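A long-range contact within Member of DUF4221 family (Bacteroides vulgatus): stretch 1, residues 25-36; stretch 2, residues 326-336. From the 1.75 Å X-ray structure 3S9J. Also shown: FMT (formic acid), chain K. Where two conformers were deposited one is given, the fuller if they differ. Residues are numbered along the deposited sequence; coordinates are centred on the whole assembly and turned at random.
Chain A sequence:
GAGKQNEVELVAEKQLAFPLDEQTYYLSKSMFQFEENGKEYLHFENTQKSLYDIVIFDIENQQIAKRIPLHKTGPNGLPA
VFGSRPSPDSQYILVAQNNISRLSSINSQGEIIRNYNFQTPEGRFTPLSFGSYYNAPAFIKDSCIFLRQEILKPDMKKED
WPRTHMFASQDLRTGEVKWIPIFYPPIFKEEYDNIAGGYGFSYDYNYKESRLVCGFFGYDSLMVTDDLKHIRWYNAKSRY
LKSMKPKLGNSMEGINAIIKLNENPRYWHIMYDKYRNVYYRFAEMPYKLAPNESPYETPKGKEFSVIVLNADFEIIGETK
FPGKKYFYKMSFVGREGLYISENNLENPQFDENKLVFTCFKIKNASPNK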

# COMPACT_ATOMS: atom_id res chain seq x y z
N TYR A 25 19.15 -1.58 -1.20
CA TYR A 25 18.82 -0.59 -0.18
C TYR A 25 17.74 -1.13 0.72
O TYR A 25 16.87 -1.92 0.27
CB TYR A 25 18.36 0.71 -0.83
CG TYR A 25 18.27 1.87 0.12
CD1 TYR A 25 19.39 2.32 0.81
CD2 TYR A 25 17.06 2.51 0.34
CE1 TYR A 25 19.29 3.39 1.70
CE2 TYR A 25 16.96 3.60 1.19
CZ TYR A 25 18.10 4.02 1.85
OH TYR A 25 18.04 5.07 2.73
N TYR A 26 17.75 -0.73 1.99
CA TYR A 26 16.86 -1.38 2.98
C TYR A 26 15.39 -1.00 2.83
O TYR A 26 14.52 -1.67 3.36
CB TYR A 26 17.29 -1.13 4.43
CG TYR A 26 17.05 0.30 4.90
CD1 TYR A 26 15.86 0.68 5.49
CD2 TYR A 26 18.01 1.25 4.70
CE1 TYR A 26 15.62 2.00 5.87
CE2 TYR A 26 17.79 2.58 5.11
CZ TYR A 26 16.60 2.93 5.69
OH TYR A 26 16.40 4.23 6.06
N LEU A 27 15.13 0.09 2.13
CA LEU A 27 13.77 0.59 1.91
C LEU A 27 13.27 0.24 0.52
O LEU A 27 13.96 0.51 -0.46
CB LEU A 27 13.73 2.11 2.03
CG LEU A 27 12.37 2.76 1.73
CD1 LEU A 27 11.37 2.32 2.77
CD2 LEU A 27 12.51 4.28 1.71
N SER A 28 12.07 -0.33 0.47
CA SER A 28 11.31 -0.48 -0.75
C SER A 28 9.91 0.06 -0.56
O SER A 28 9.32 -0.16 0.50
CB SER A 28 11.17 -1.96 -1.12
OG SER A 28 10.35 -2.05 -2.32
N LYS A 29 9.40 0.74 -1.58
CA LYS A 29 8.01 1.22 -1.58
C LYS A 29 7.06 0.27 -2.31
O LYS A 29 5.87 0.56 -2.41
CB LYS A 29 7.90 2.61 -2.20
CG LYS A 29 8.63 3.68 -1.37
CD LYS A 29 8.35 5.08 -1.90
CE LYS A 29 8.96 6.17 -1.05
NZ LYS A 29 8.78 7.53 -1.76
N SER A 30 7.57 -0.86 -2.78
CA SER A 30 6.75 -1.84 -3.49
C SER A 30 7.27 -3.25 -3.17
O SER A 30 8.03 -3.87 -3.95
CB SER A 30 6.78 -1.54 -4.97
OG SER A 30 5.84 -2.37 -5.69
N MSE A 31 6.88 -3.72 -1.99
CA MSE A 31 7.31 -5.03 -1.50
C MSE A 31 6.08 -5.84 -1.15
O MSE A 31 5.21 -5.37 -0.43
CB MSE A 31 8.25 -4.96 -0.27
CG MSE A 31 7.96 -3.97 0.72
SE MSE A 31 8.89 -4.64 2.38
CE MSE A 31 7.20 -5.32 3.16
N PHE A 32 6.00 -7.04 -1.71
CA PHE A 32 4.84 -7.90 -1.54
C PHE A 32 5.25 -9.33 -1.30
O PHE A 32 6.12 -9.86 -1.98
CB PHE A 32 4.00 -7.89 -2.81
CG PHE A 32 3.45 -6.53 -3.18
CD1 PHE A 32 2.48 -5.94 -2.40
CD2 PHE A 32 3.92 -5.85 -4.31
CE1 PHE A 32 1.97 -4.68 -2.75
CE2 PHE A 32 3.39 -4.63 -4.68
CZ PHE A 32 2.41 -4.03 -3.88
N GLN A 33 4.58 -9.99 -0.37
CA GLN A 33 4.77 -11.42 -0.15
C GLN A 33 4.03 -12.19 -1.25
O GLN A 33 2.93 -11.81 -1.68
CB GLN A 33 4.28 -11.79 1.26
CG GLN A 33 4.53 -13.22 1.69
CD GLN A 33 3.38 -14.18 1.37
OE1 GLN A 33 2.48 -13.85 0.60
NE2 GLN A 33 3.41 -15.39 1.97
N PHE A 34 4.64 -13.31 -1.66
CA PHE A 34 4.04 -14.22 -2.62
C PHE A 34 4.55 -15.64 -2.41
O PHE A 34 5.56 -15.85 -1.75
CB PHE A 34 4.28 -13.75 -4.05
CG PHE A 34 5.70 -13.90 -4.52
CD1 PHE A 34 6.64 -12.94 -4.22
CD2 PHE A 34 6.08 -14.97 -5.31
CE1 PHE A 34 7.94 -13.06 -4.64
CE2 PHE A 34 7.38 -15.11 -5.75
CZ PHE A 34 8.33 -14.13 -5.43
N GLU A 35 3.79 -16.60 -2.94
CA GLU A 35 4.17 -18.00 -2.95
C GLU A 35 4.56 -18.43 -4.34
O GLU A 35 3.94 -18.02 -5.31
CB GLU A 35 3.00 -18.84 -2.47
CG GLU A 35 2.56 -18.54 -1.02
CD GLU A 35 2.69 -19.69 -0.07
OE1 GLU A 35 3.15 -20.77 -0.49
OE2 GLU A 35 2.33 -19.53 1.11
N GLU A 36 5.60 -19.26 -4.42
CA GLU A 36 6.06 -19.84 -5.66
C GLU A 36 6.78 -21.16 -5.36
O GLU A 36 7.56 -21.25 -4.42
CB GLU A 36 6.98 -18.90 -6.40
CG GLU A 36 7.28 -19.34 -7.84
CD GLU A 36 8.09 -18.35 -8.67
OE1 GLU A 36 8.16 -17.16 -8.29
OE2 GLU A 36 8.67 -18.76 -9.71
C FMT K . 14.03 4.70 8.52
O1 FMT K . 13.37 5.38 9.36
O2 FMT K . 14.24 5.06 7.35
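Stretch 2 (326-336) YFYKMSFVGRE

Stretch 2 lies alongside stretch 1 with the two chains running the same way. Strand 31-36 of stretch 1 and strand 331-334 of stretch 2 have axes only 9° from parallel, with a closest approach of 6.6 Å. No backbone hydrogen bond joins them at that spacing; side chains and waters fill the gap. In register, Met31 CA faces Met330 CA at 7.4 Å and Gln33 CA faces Phe332 CA at 6.3 Å. Ahead of its strand, stretch 1 is an irregular loop: Leu27 and Ser28 are extended, while Tyr26 (phi/psi -73/-18) and Lys29 (-96/3) are not, and Ser30 N donates to Ser28 OG (3.1 Å). Stretch 2 turns a corner at Lys329 and Met330: a type I beta turn runs from Phe327 to Met330, closed by Met330 N to Phe327 O (3.0 Å), and Ser331 OG donates back to Tyr328 O (2.8 Å). Beyond the corner Ser331 to Gly334 all have extended torsions, and the chain bends at Arg335 (-51/-42).

Selenomethionine Met330 (m, t, m) has the largest area covered by the other stretch. Its CA-CB bond points sideways, but the chain end reaches the loop of stretch 1: its CE lies 3.3 Å from Tyr26 O, and its SE lies 3.6 Å from Ser28 N and 4.2 Å from Leu27 CD1. Leu27 (t, p) also places CD1 3.5 Å from Phe327 CE2, so the start of the turn packs against the same loop. Nearby, Tyr26 OH donates to formic acid O2 (2.6 Å), whose O1 lies 3.7 Å from Phe327 CD1.

Selenomethionine Met31 points toward stretch 2, its SE 3.8 Å from Met330 CG and its CE 3.8 Å from Phe332 CD1. Phe332 (p) points back toward stretch 1, and its CD2 meets Gln33 CB at 3.6 Å; one ring thus touches both inward-pointing residues of the strand. Gln33 CG also lies 3.5 Å from Val333 O. Phe32 and Phe34, alternating with these residues, point away.

Farther along, Glu35 and Arg335 both leave their backbones sideways and meet at their ends in a two-pronged salt bridge: Arg335 NH2 donates to Glu35 OE1 (2.7 Å) and Arg335 NE to Glu35 OE2 (2.9 Å), both nearly straight, with OE1 near the guanidinium plane.

Waters bridge the two backbones. Water 1 donates to Ser28 O and Lys329 O, its oxygen 2.7 Å from each, and the oxygen of water 2 is 2.8 Å from both Met31 O and Ser331 O.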

# COMPACT_ATOMS: atom_id res chain seq x y z
N TYR A 326 9.36 0.75 14.82
CA TYR A 326 8.92 0.09 13.61
C TYR A 326 8.88 1.02 12.41
O TYR A 326 8.71 2.24 12.54
CB TYR A 326 7.51 -0.50 13.82
CG TYR A 326 7.48 -1.48 14.94
CD1 TYR A 326 7.92 -2.79 14.76
CD2 TYR A 326 7.03 -1.11 16.20
CE1 TYR A 326 7.92 -3.70 15.80
CE2 TYR A 326 7.02 -2.02 17.25
CZ TYR A 326 7.46 -3.30 17.04
OH TYR A 326 7.50 -4.19 18.07
N PHE A 327 9.03 0.43 11.23
CA PHE A 327 8.85 1.12 9.97
C PHE A 327 7.63 0.44 9.33
O PHE A 327 7.77 -0.51 8.53
CB PHE A 327 10.11 1.04 9.10
CG PHE A 327 10.07 1.98 7.94
CD1 PHE A 327 10.54 3.29 8.08
CD2 PHE A 327 9.48 1.63 6.75
CE1 PHE A 327 10.46 4.20 7.01
CE2 PHE A 327 9.41 2.54 5.70
CZ PHE A 327 9.89 3.81 5.84
N TYR A 328 6.43 0.86 9.75
CA TYR A 328 5.23 0.12 9.39
C TYR A 328 4.83 0.28 7.93
O TYR A 328 3.99 -0.49 7.46
CB TYR A 328 4.05 0.45 10.33
CG TYR A 328 3.64 1.90 10.37
CD1 TYR A 328 2.86 2.44 9.35
CD2 TYR A 328 4.02 2.72 11.41
CE1 TYR A 328 2.48 3.78 9.35
CE2 TYR A 328 3.61 4.07 11.45
CZ TYR A 328 2.86 4.59 10.43
OH TYR A 328 2.47 5.90 10.41
N LYS A 329 5.43 1.22 7.22
CA LYS A 329 5.25 1.32 5.79
C LYS A 329 6.00 0.24 5.00
O LYS A 329 5.93 0.21 3.76
CB LYS A 329 5.58 2.73 5.29
CG LYS A 329 4.62 3.75 5.90
CD LYS A 329 4.73 5.11 5.26
CE LYS A 329 3.78 6.09 5.92
NZ LYS A 329 3.85 7.48 5.34
N MSE A 330 6.68 -0.66 5.72
CA MSE A 330 7.16 -1.94 5.19
C MSE A 330 6.59 -3.08 6.04
O MSE A 330 7.21 -3.54 7.02
CB MSE A 330 8.67 -2.00 5.16
CG MSE A 330 9.28 -1.26 3.97
SE MSE A 330 11.14 -1.73 3.66
CE MSE A 330 11.92 -0.98 5.28
N SER A 331 5.36 -3.46 5.71
CA SER A 331 4.65 -4.53 6.41
C SER A 331 4.14 -5.53 5.37
O SER A 331 3.87 -5.14 4.23
CB SER A 331 3.48 -3.97 7.24
OG SER A 331 3.96 -3.19 8.32
N PHE A 332 4.04 -6.79 5.76
CA PHE A 332 3.44 -7.82 4.90
C PHE A 332 2.90 -8.96 5.72
O PHE A 332 3.31 -9.19 6.87
CB PHE A 332 4.45 -8.35 3.88
CG PHE A 332 5.53 -9.25 4.46
CD1 PHE A 332 6.74 -8.70 4.89
CD2 PHE A 332 5.38 -10.63 4.51
CE1 PHE A 332 7.75 -9.49 5.40
CE2 PHE A 332 6.41 -11.45 5.03
CZ PHE A 332 7.60 -10.88 5.47
N VAL A 333 1.94 -9.67 5.15
CA VAL A 333 1.42 -10.88 5.81
C VAL A 333 2.13 -12.08 5.20
O VAL A 333 2.12 -12.26 3.98
CB VAL A 333 -0.08 -11.03 5.61
CG1 VAL A 333 -0.60 -12.38 6.26
CG2 VAL A 333 -0.83 -9.82 6.19
N GLY A 334 2.74 -12.89 6.05
CA GLY A 334 3.36 -14.16 5.68
C GLY A 334 2.59 -15.33 6.25
O GLY A 334 1.61 -15.15 6.97
N ARG A 335 3.05 -16.54 5.94
CA ARG A 335 2.41 -17.75 6.51
C ARG A 335 2.26 -17.70 8.02
O ARG A 335 1.22 -18.10 8.54
CB ARG A 335 3.21 -18.99 6.13
CG ARG A 335 3.16 -19.33 4.66
CD ARG A 335 4.18 -20.45 4.36
NE ARG A 335 4.12 -20.88 2.98
CZ ARG A 335 4.77 -21.94 2.48
NH1 ARG A 335 5.56 -22.69 3.23
NH2 ARG A 335 4.61 -22.24 1.21
N GLU A 336 3.27 -17.20 8.74
CA GLU A 336 3.30 -17.23 10.19
C GLU A 336 2.58 -16.08 10.89
O GLU A 336 2.27 -16.16 12.10
CB GLU A 336 4.74 -17.28 10.69
CG GLU A 336 5.48 -18.59 10.36
CD GLU A 336 4.80 -19.83 10.90
OE1 GLU A 336 4.20 -19.79 12.00
OE2 GLU A 336 4.85 -20.86 10.21
O HOH W 1 6.69 -0.32 1.26
O HOH W 2 3.32 -5.84 1.57
O HOH W 3 0.20 -11.94 2.11